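Local structure of ferritin (Pseudo-nitzschia multiseries, 4IWK) at residues T18-Y23 / A44-E49; F9-T14 / E68-P73; S83-W88 / S137-V142. The protein binds and oxidises ferrous iron, using dioxygen, and probably stores the product as ferric hydroxide in a soluble, non-toxic form. All blocks are in the same frame, centred on the assembly; numbering follows the deposited sequence.

Interaction 1 (T18-Y23 / A44-E49); sequences TASQVY and AESAEE. With FE (Fe (III) ion), chain I; FE (Fe (III) ion), chain G.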
loop_
_atom_site.group_PDB
_atom_site.type_symbol
_atom_site.label_atom_id
_atom_site.label_comp_id
_atom_site.label_asym_id
_atom_site.label_seq_id
_atom_site.Cartn_x
_atom_site.Cartn_y
_atom_site.Cartn_z
ATOM N N THR A 18 24.279 23.364 -40.700
ATOM C CA THR A 18 23.672 24.346 -41.616
ATOM C C THR A 18 22.166 24.207 -41.528
ATOM O O THR A 18 21.433 25.206 -41.370
ATOM C CB THR A 18 24.167 24.092 -43.051
ATOM O OG1 THR A 18 25.585 24.320 -43.068
ATOM C CG2 THR A 18 23.499 24.999 -44.057
ATOM N N ALA A 19 21.704 22.963 -41.564
ATOM C CA ALA A 19 20.261 22.741 -41.455
ATOM C C ALA A 19 19.710 23.143 -40.098
ATOM O O ALA A 19 18.683 23.738 -40.054
ATOM C CB ALA A 19 19.939 21.275 -41.675
ATOM N N SER A 20 20.468 22.936 -39.041
ATOM C CA SER A 20 20.011 23.416 -37.727
ATOM C C SER A 20 19.753 24.928 -37.748
ATOM O O SER A 20 18.755 25.419 -37.187
ATOM C CB SER A 20 21.082 23.055 -36.703
ATOM O OG SER A 20 20.626 23.488 -35.426
ATOM N N GLN A 21 20.684 25.654 -38.393
ATOM C CA GLN A 21 20.564 27.137 -38.429
ATOM C C GLN A 21 19.436 27.559 -39.333
ATOM O O GLN A 21 18.742 28.576 -39.082
ATOM C CB GLN A 21 21.912 27.789 -38.933
ATOM C CG GLN A 21 22.994 27.736 -37.865
ATOM C CD GLN A 21 22.595 28.722 -36.711
ATOM O OE1 GLN A 21 21.986 28.243 -35.748
ATOM N NE2 GLN A 21 22.888 30.023 -36.844
ATOM N N VAL A 22 19.227 26.837 -40.460
ATOM C CA VAL A 22 18.092 27.162 -41.311
ATOM C C VAL A 22 16.729 26.948 -40.561
ATOM O O VAL A 22 15.786 27.794 -40.646
ATOM C CB VAL A 22 18.159 26.329 -42.605
ATOM C CG1 VAL A 22 16.845 26.559 -43.429
ATOM C CG2 VAL A 22 19.405 26.785 -43.470
ATOM N N TYR A 23 16.624 25.838 -39.848
ATOM C CA TYR A 23 15.403 25.640 -39.018
ATOM C C TYR A 23 15.266 26.723 -37.999
ATOM O O TYR A 23 14.127 27.176 -37.784
ATOM C CB TYR A 23 15.529 24.241 -38.329
ATOM C CG TYR A 23 14.981 23.145 -39.226
ATOM C CD1 TYR A 23 15.766 22.071 -39.633
ATOM C CD2 TYR A 23 13.603 23.064 -39.441
ATOM C CE1 TYR A 23 15.238 21.002 -40.426
ATOM C CE2 TYR A 23 13.036 22.006 -40.174
ATOM C CZ TYR A 23 13.857 20.988 -40.632
ATOM O OH TYR A 23 13.359 19.904 -41.337
ATOM N N ALA A 44 12.213 22.603 -32.633
ATOM C CA ALA A 44 12.487 21.222 -32.260
ATOM C C ALA A 44 13.372 20.637 -33.362
ATOM O O ALA A 44 14.316 19.922 -33.041
ATOM C CB ALA A 44 11.153 20.464 -32.095
ATOM N N GLU A 45 13.054 20.892 -34.634
ATOM C CA GLU A 45 13.950 20.391 -35.656
ATOM C C GLU A 45 15.318 21.027 -35.656
ATOM O O GLU A 45 16.298 20.290 -36.025
ATOM C CB GLU A 45 13.404 20.717 -37.047
ATOM C CG GLU A 45 12.201 19.862 -37.390
ATOM C CD GLU A 45 12.663 18.436 -37.579
ATOM O OE1 GLU A 45 13.781 18.197 -38.130
ATOM O OE2 GLU A 45 11.884 17.607 -37.102
ATOM N N SER A 46 15.464 22.306 -35.311
ATOM C CA SER A 46 16.813 22.880 -35.247
ATOM C C SER A 46 17.639 22.062 -34.195
ATOM O O SER A 46 18.820 21.800 -34.441
ATOM C CB SER A 46 16.691 24.326 -34.734
ATOM O OG SER A 46 17.954 24.886 -34.603
ATOM N N ALA A 47 17.017 21.686 -33.079
ATOM C CA ALA A 47 17.789 20.935 -32.068
ATOM C C ALA A 47 18.081 19.531 -32.612
ATOM O O ALA A 47 19.196 19.020 -32.339
ATOM C CB ALA A 47 16.933 20.818 -30.780
ATOM N N GLU A 48 17.142 18.914 -33.324
ATOM C CA GLU A 48 17.328 17.511 -33.818
ATOM C C GLU A 48 18.467 17.525 -34.837
ATOM O O GLU A 48 19.305 16.637 -34.817
ATOM C CB GLU A 48 16.016 17.037 -34.395
ATOM C CG GLU A 48 16.108 15.590 -34.784
ATOM C CD GLU A 48 14.917 15.255 -35.615
ATOM O OE1 GLU A 48 13.813 15.052 -35.004
ATOM O OE2 GLU A 48 15.087 15.323 -36.872
ATOM N N GLU A 49 18.517 18.517 -35.737
ATOM C CA GLU A 49 19.633 18.480 -36.729
ATOM C C GLU A 49 20.952 18.723 -36.024
ATOM O O GLU A 49 21.976 18.117 -36.443
ATOM C CB GLU A 49 19.441 19.653 -37.724
ATOM C CG GLU A 49 18.196 19.538 -38.563
ATOM C CD GLU A 49 18.306 18.466 -39.603
ATOM O OE1 GLU A 49 19.342 17.817 -39.612
ATOM O OE2 GLU A 49 17.494 18.453 -40.520
HETATM FE FE FE I . 16.247 16.774 -40.786
HETATM FE FE FE G . 19.751 15.939 -40.413
HETATM O O HOH W 1 20.330 14.417 -41.685
HETATM O O HOH W 2 17.768 15.648 -41.093
HETATM O O HOH W 3 15.636 16.747 -39.066
#
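S20 and S46 face each other where two antiparallel helices come closest. The axes of 18-23 and 44-49 pass 7.7 Å apart at 171°, and the CA atoms of the two serines are 4.1 Å apart, a spacing that small side chains allow. Each hydroxyl bonds to the other residue's backbone carbonyl: S46 OG donates to S20 O at 2.8 Å and S20 OG to S46 O at 2.7 Å. In both serines OG lies anti to the backbone N (chi1 -178° in S20), and each donor stands out of its carbonyl plane, by 38° for S46 OG. S46 OG is also hydrogen-bonded to R50 NH2 of the second subunit.

One turn on, the Y23 ring packs closely against the opposite helix. E45 CB sits over the ring centre at 3.3 Å, a CH-pi contact on one face, and the two side chains run side by side. E49 crosses the tyrosine at about a right angle, bringing OE2 to 3.4 Å from Y23 CE1, near the ring plane. The phenol oxygen, Y23 OH, is hydrogen-bonded to E95 OE2.

The flank carrying A44 and A47 is looser: their CB atoms point away from 18-23, and A44 is exposed. At the iron end, side-chain packing gives way to metal ions and waters. E49 bridges the two irons, OE2 to one at 2.1 Å and OE1 to the other, and water 2 spans the same pair. E16 and H52 complete the protein ligands of the iron on OE1, E95 and E131 those of the iron on OE2, while E45 and E48 bind a further iron with E131. A carboxylate-bridged diiron pair inside a four-helix bundle is typical of the ferroxidase site of ferritins.

Interaction 2 (F9-T14 / E68-P73); sequences FNRQVT and ELQAVP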
loop_
_atom_site.group_PDB
_atom_site.type_symbol
_atom_site.label_atom_id
_atom_site.label_comp_id
_atom_site.label_asym_id
_atom_site.label_seq_id
_atom_site.Cartn_x
_atom_site.Cartn_y
_atom_site.Cartn_z
ATOM N N PHE A 9 32.630 13.137 -44.995
ATOM C CA PHE A 9 32.194 12.976 -43.597
ATOM C C PHE A 9 32.219 14.304 -42.879
ATOM O O PHE A 9 31.235 14.721 -42.252
ATOM C CB PHE A 9 33.032 11.878 -42.909
ATOM C CG PHE A 9 32.307 11.211 -41.770
ATOM C CD1 PHE A 9 31.773 9.906 -41.935
ATOM C CD2 PHE A 9 32.139 11.903 -40.572
ATOM C CE1 PHE A 9 31.079 9.306 -40.862
ATOM C CE2 PHE A 9 31.464 11.297 -39.506
ATOM C CZ PHE A 9 30.937 10.013 -39.699
ATOM N N ASN A 10 33.320 15.037 -42.994
ATOM C CA ASN A 10 33.437 16.393 -42.478
ATOM C C ASN A 10 32.292 17.281 -43.052
ATOM O O ASN A 10 31.617 18.041 -42.276
ATOM C CB ASN A 10 34.850 16.908 -42.820
ATOM C CG ASN A 10 35.324 18.003 -41.891
ATOM O OD1 ASN A 10 35.621 19.139 -42.330
ATOM N ND2 ASN A 10 35.337 17.708 -40.590
ATOM N N ARG A 11 32.059 17.239 -44.355
ATOM C CA ARG A 11 30.983 18.040 -44.952
ATOM C C ARG A 11 29.581 17.696 -44.321
ATOM O O ARG A 11 28.662 18.498 -44.325
ATOM C CB ARG A 11 30.916 17.924 -46.475
ATOM C CG ARG A 11 31.952 18.747 -47.237
ATOM C CD ARG A 11 32.350 17.992 -48.501
ATOM N NE ARG A 11 32.558 18.840 -49.662
ATOM C CZ ARG A 11 31.834 18.769 -50.778
ATOM N NH1 ARG A 11 30.853 17.871 -50.904
ATOM N NH2 ARG A 11 32.094 19.596 -51.785
ATOM N N GLN A 12 29.406 16.435 -43.926
ATOM C CA GLN A 12 28.079 16.009 -43.451
ATOM C C GLN A 12 27.818 16.764 -42.118
ATOM O O GLN A 12 26.649 17.191 -41.849
ATOM C CB GLN A 12 27.944 14.476 -43.201
ATOM C CG GLN A 12 26.506 14.076 -42.886
ATOM C CD GLN A 12 25.569 14.370 -44.070
ATOM O OE1 GLN A 12 26.012 14.302 -45.226
ATOM N NE2 GLN A 12 24.331 14.714 -43.816
ATOM N N VAL A 13 28.836 16.886 -41.279
ATOM C CA VAL A 13 28.662 17.622 -40.024
ATOM C C VAL A 13 28.274 19.041 -40.358
ATOM O O VAL A 13 27.330 19.595 -39.768
ATOM C CB VAL A 13 29.962 17.666 -39.180
ATOM C CG1 VAL A 13 29.800 18.586 -37.969
ATOM C CG2 VAL A 13 30.357 16.242 -38.726
ATOM N N THR A 14 29.005 19.650 -41.299
ATOM C CA THR A 14 28.614 21.003 -41.713
ATOM C C THR A 14 27.166 21.107 -42.219
ATOM O O THR A 14 26.447 22.054 -41.859
ATOM C CB THR A 14 29.539 21.511 -42.829
ATOM O OG1 THR A 14 30.855 21.381 -42.347
ATOM C CG2 THR A 14 29.245 23.042 -43.133
ATOM N N GLU A 68 37.375 18.817 -38.758
ATOM C CA GLU A 68 37.682 20.258 -38.711
ATOM C C GLU A 68 36.328 20.952 -38.911
ATOM O O GLU A 68 35.733 20.867 -39.985
ATOM C CB GLU A 68 38.627 20.591 -39.857
ATOM C CG GLU A 68 39.817 21.358 -39.353
ATOM C CD GLU A 68 40.914 20.422 -38.842
ATOM O OE1 GLU A 68 41.503 19.659 -39.650
ATOM O OE2 GLU A 68 41.194 20.456 -37.639
ATOM N N LEU A 69 35.874 21.623 -37.828
ATOM C CA LEU A 69 34.596 22.328 -37.864
ATOM C C LEU A 69 34.656 23.516 -38.782
ATOM O O LEU A 69 35.608 24.297 -38.689
ATOM C CB LEU A 69 34.181 22.776 -36.425
ATOM C CG LEU A 69 33.861 21.693 -35.361
ATOM C CD1 LEU A 69 33.453 22.348 -34.032
ATOM C CD2 LEU A 69 32.692 20.846 -35.923
ATOM N N GLN A 70 33.760 23.563 -39.720
ATOM C CA GLN A 70 33.688 24.664 -40.689
ATOM C C GLN A 70 32.722 25.732 -40.196
ATOM O O GLN A 70 31.904 25.542 -39.216
ATOM C CB GLN A 70 33.245 24.231 -42.092
ATOM C CG GLN A 70 34.025 22.975 -42.594
ATOM C CD GLN A 70 33.544 22.505 -43.994
ATOM O OE1 GLN A 70 32.518 21.754 -44.216
ATOM N NE2 GLN A 70 34.320 22.953 -45.003
ATOM N N ALA A 71 32.832 26.873 -40.848
ATOM C CA ALA A 71 31.803 27.877 -40.606
ATOM C C ALA A 71 30.415 27.313 -40.837
ATOM O O ALA A 71 30.200 26.553 -41.812
ATOM C CB ALA A 71 32.033 29.116 -41.507
ATOM N N VAL A 72 29.443 27.761 -39.999
ATOM C CA VAL A 72 28.039 27.473 -40.307
ATOM C C VAL A 72 27.426 28.680 -40.977
ATOM O O VAL A 72 27.316 29.777 -40.384
ATOM C CB VAL A 72 27.226 27.098 -39.027
ATOM C CG1 VAL A 72 25.885 26.506 -39.449
ATOM C CG2 VAL A 72 27.957 26.026 -38.180
ATOM N N PRO A 73 27.129 28.587 -42.257
ATOM C CA PRO A 73 26.789 29.822 -43.012
ATOM C C PRO A 73 25.537 30.473 -42.541
ATOM O O PRO A 73 24.601 29.813 -41.978
ATOM C CB PRO A 73 26.550 29.345 -44.447
ATOM C CG PRO A 73 26.649 27.857 -44.383
ATOM C CD PRO A 73 27.303 27.401 -43.118
HETATM O O HOH W 4 33.101 19.057 -39.892
HETATM O O HOH W 5 31.830 21.436 -39.724
#
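T14 and Q70 meet through their polar ends, with the hydroxyl OG1 donating to OE1 at a short 2.5 Å. The donor lies in the plane of the amide carbonyl on a lone pair, with a C=O...donor angle of 119°. The torsions explain the meeting. In T14, OG1 is anti to the carbonyl carbon (chi1 -54°), on the side facing the loop, while CG2 stands 3.7 Å from Q70 OE1 and 3.9 Å from A71 O. In Q70, CB points toward the helix and the extended chi2 (178°) carries CD on in that direction; the two side chains cross at about a right angle.

Water 5 closes a ring at the same place. It donates to T14 OG1 at 2.8 Å and accepts from Q70 N, so the threonine oxygen both gives and receives, and one glutamine is held at backbone and side chain together. Water 4 similarly joins backbone to backbone, donating to N10 O and to E68 O.

The apolar part is slighter. L69 leaves the backbone away from the helix, yet its branch turns back and CD2 comes to 4.2 Å from V13 CG1. V13 itself also packs on F56 and V57 of helix 36-62. The loop also faces the second subunit: L69 touches L24 of that subunit, and V72 makes backbone hydrogen bonds to it.

With side-chain amide, hydroxyl, backbone groups and water sharing the work, and V13 to L69 the one apolar side-chain pair, the chemistry is that of a long loop laid over helix 3-32 by polar, partly water-mediated bonds at a half-open surface.

Interaction 3 (S83-W88 / S137-V142); sequences SPEDVW and SILAKV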
loop_
_atom_site.group_PDB
_atom_site.type_symbol
_atom_site.label_atom_id
_atom_site.label_comp_id
_atom_site.label_asym_id
_atom_site.label_seq_id
_atom_site.Cartn_x
_atom_site.Cartn_y
_atom_site.Cartn_z
ATOM N N SER A 83 5.474 33.978 -46.938
ATOM C CA SER A 83 4.326 33.291 -46.397
ATOM C C SER A 83 4.741 31.946 -45.821
ATOM O O SER A 83 5.898 31.546 -46.063
ATOM C CB SER A 83 3.321 33.004 -47.529
ATOM O OG SER A 83 3.919 32.108 -48.444
ATOM N N PRO A 84 3.874 31.293 -45.006
ATOM C CA PRO A 84 4.263 29.930 -44.491
ATOM C C PRO A 84 4.586 28.983 -45.599
ATOM O O PRO A 84 5.519 28.149 -45.447
ATOM C CB PRO A 84 3.058 29.464 -43.652
ATOM C CG PRO A 84 2.499 30.828 -43.166
ATOM C CD PRO A 84 2.641 31.794 -44.342
ATOM N N GLU A 85 3.841 29.045 -46.695
ATOM C CA GLU A 85 4.200 28.127 -47.808
ATOM C C GLU A 85 5.668 28.264 -48.293
ATOM O O GLU A 85 6.347 27.223 -48.576
ATOM C CB GLU A 85 3.280 28.402 -49.002
ATOM C CG GLU A 85 3.470 27.249 -49.979
ATOM C CD GLU A 85 2.615 27.445 -51.225
ATOM O OE1 GLU A 85 1.529 28.027 -51.057
ATOM O OE2 GLU A 85 3.036 26.968 -52.320
ATOM N N ASP A 86 6.180 29.511 -48.356
ATOM C CA ASP A 86 7.531 29.710 -48.795
ATOM C C ASP A 86 8.487 29.046 -47.798
ATOM O O ASP A 86 9.525 28.486 -48.203
ATOM C CB ASP A 86 7.881 31.215 -48.802
ATOM C CG ASP A 86 7.105 32.021 -49.861
ATOM O OD1 ASP A 86 6.661 31.423 -50.875
ATOM O OD2 ASP A 86 7.031 33.269 -49.695
ATOM N N VAL A 87 8.218 29.219 -46.519
ATOM C CA VAL A 87 9.132 28.686 -45.505
ATOM C C VAL A 87 9.125 27.113 -45.604
ATOM O O VAL A 87 10.190 26.501 -45.675
ATOM C CB VAL A 87 8.681 29.042 -44.081
ATOM C CG1 VAL A 87 9.789 28.576 -43.090
ATOM C CG2 VAL A 87 8.570 30.591 -43.980
ATOM N N TRP A 88 7.929 26.504 -45.592
ATOM C CA TRP A 88 7.893 25.034 -45.678
ATOM C C TRP A 88 8.539 24.486 -46.942
ATOM O O TRP A 88 9.159 23.467 -46.937
ATOM C CB TRP A 88 6.448 24.581 -45.553
ATOM C CG TRP A 88 5.949 24.698 -44.098
ATOM C CD1 TRP A 88 5.144 25.650 -43.594
ATOM C CD2 TRP A 88 6.294 23.821 -43.008
ATOM N NE1 TRP A 88 4.893 25.391 -42.247
ATOM C CE2 TRP A 88 5.645 24.309 -41.872
ATOM C CE3 TRP A 88 7.095 22.643 -42.913
ATOM C CZ2 TRP A 88 5.720 23.668 -40.632
ATOM C CZ3 TRP A 88 7.196 22.016 -41.660
ATOM C CH2 TRP A 88 6.502 22.547 -40.547
ATOM N N SER A 137 4.177 16.249 -46.485
ATOM C CA SER A 137 2.754 16.189 -46.137
ATOM C C SER A 137 2.310 17.508 -45.469
ATOM O O SER A 137 1.233 18.018 -45.750
ATOM C CB SER A 137 2.522 15.024 -45.147
ATOM O OG SER A 137 1.229 15.077 -44.600
ATOM N N ILE A 138 3.147 18.072 -44.608
ATOM C CA ILE A 138 2.783 19.374 -44.028
ATOM C C ILE A 138 2.672 20.468 -45.106
ATOM O O ILE A 138 1.678 21.285 -45.090
ATOM C CB ILE A 138 3.847 19.794 -42.918
ATOM C CG1 ILE A 138 3.746 18.849 -41.739
ATOM C CG2 ILE A 138 3.560 21.277 -42.529
ATOM C CD1 ILE A 138 4.937 18.922 -40.731
ATOM N N LEU A 139 3.658 20.505 -46.012
ATOM C CA LEU A 139 3.659 21.456 -47.141
ATOM C C LEU A 139 2.309 21.282 -47.896
ATOM O O LEU A 139 1.654 22.259 -48.272
ATOM C CB LEU A 139 4.847 21.242 -48.056
ATOM C CG LEU A 139 4.863 22.103 -49.292
ATOM C CD1 LEU A 139 4.920 23.576 -48.821
ATOM C CD2 LEU A 139 6.158 21.753 -50.114
ATOM N N ALA A 140 1.876 20.018 -48.113
ATOM C CA ALA A 140 0.650 19.825 -48.880
ATOM C C ALA A 140 -0.542 20.403 -48.103
ATOM O O ALA A 140 -1.454 21.018 -48.708
ATOM C CB ALA A 140 0.409 18.293 -49.137
ATOM N N LYS A 141 -0.605 20.144 -46.804
ATOM C CA LYS A 141 -1.726 20.695 -46.008
ATOM C C LYS A 141 -1.683 22.252 -45.976
ATOM O O LYS A 141 -2.706 22.956 -46.097
ATOM C CB LYS A 141 -1.606 20.166 -44.574
ATOM C CG LYS A 141 -1.865 18.635 -44.461
ATOM C CD LYS A 141 -1.433 18.268 -43.030
ATOM C CE LYS A 141 -1.508 16.781 -42.682
ATOM N NZ LYS A 141 -1.257 16.016 -43.964
ATOM N N VAL A 142 -0.485 22.793 -45.812
ATOM C CA VAL A 142 -0.354 24.264 -45.815
ATOM C C VAL A 142 -0.825 24.864 -47.093
ATOM O O VAL A 142 -1.548 25.892 -47.088
ATOM C CB VAL A 142 1.119 24.633 -45.591
ATOM C CG1 VAL A 142 1.384 26.127 -45.884
ATOM C CG2 VAL A 142 1.498 24.316 -44.150
#
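W88 reaches across to I138, L139 and V142, and each part of its side chain meets a different one. At the root, CB touches L139 CD1 at 3.7 Å; the same methyl lies 3.9 Å from E85 O. CG is set anti to the carbonyl carbon (chi1 -74°), which directs it toward the facing helix. On the five-membered ring, CD1 lies 3.9 Å from V142 CG2, which approaches the ring off-centre and obliquely. NE1, next to it, is close to the same methyl and has its hydrogen-bond partner elsewhere in the structure. I138 CG2 lies over one face of the six-membered ring, 3.5 Å from its centroid and 2° off the normal, a CH-pi contact over the centre. At the far rim, CZ3 meets I138 CD1 at 3.9 Å, with CH2 close by.

Nearer the start of helix 84-111, V142 CG1 packs on P84 CB at 4.3 Å and lies 3.9 Å from E85 N.

An alanine in place of W88 would keep the CB contact with L139 but would probably open a gap beneath I138 CG2 and V142 CG2 and leave the indole's hydrogen-bond partner without its mate.

The two segments run antiparallel, at 165°, on helices 84-111 and 115-145. Other helices complete the surroundings: M38 and M42 of helix 36-62 touch the indole, F30 of helix 3-32 meets its ring, and the chain has no strands. W88 thus contacts all three other long helices of the bundle.

In the fold
Interactions 1 and 2 share helix 3-32 and touch: Q21 CG of the first lies 3.5 Å from V72 CG1 of the second, with centres about 14 Å apart, and both reach the second subunit. Interaction 3 stands apart, its centre about 17 Å from that of interaction 1 with nearest atoms about 6 Å away, and about 28 Å from the centre of interaction 2, on the opposite side of the chain's centre. Interaction 1 alone supplies iron ligands, and its centre lies about 6 Å from the centre of the chain. The side chains of I138 in interaction 3 and V13 in interaction 2 come within about 7 and 10 Å of a bound iron.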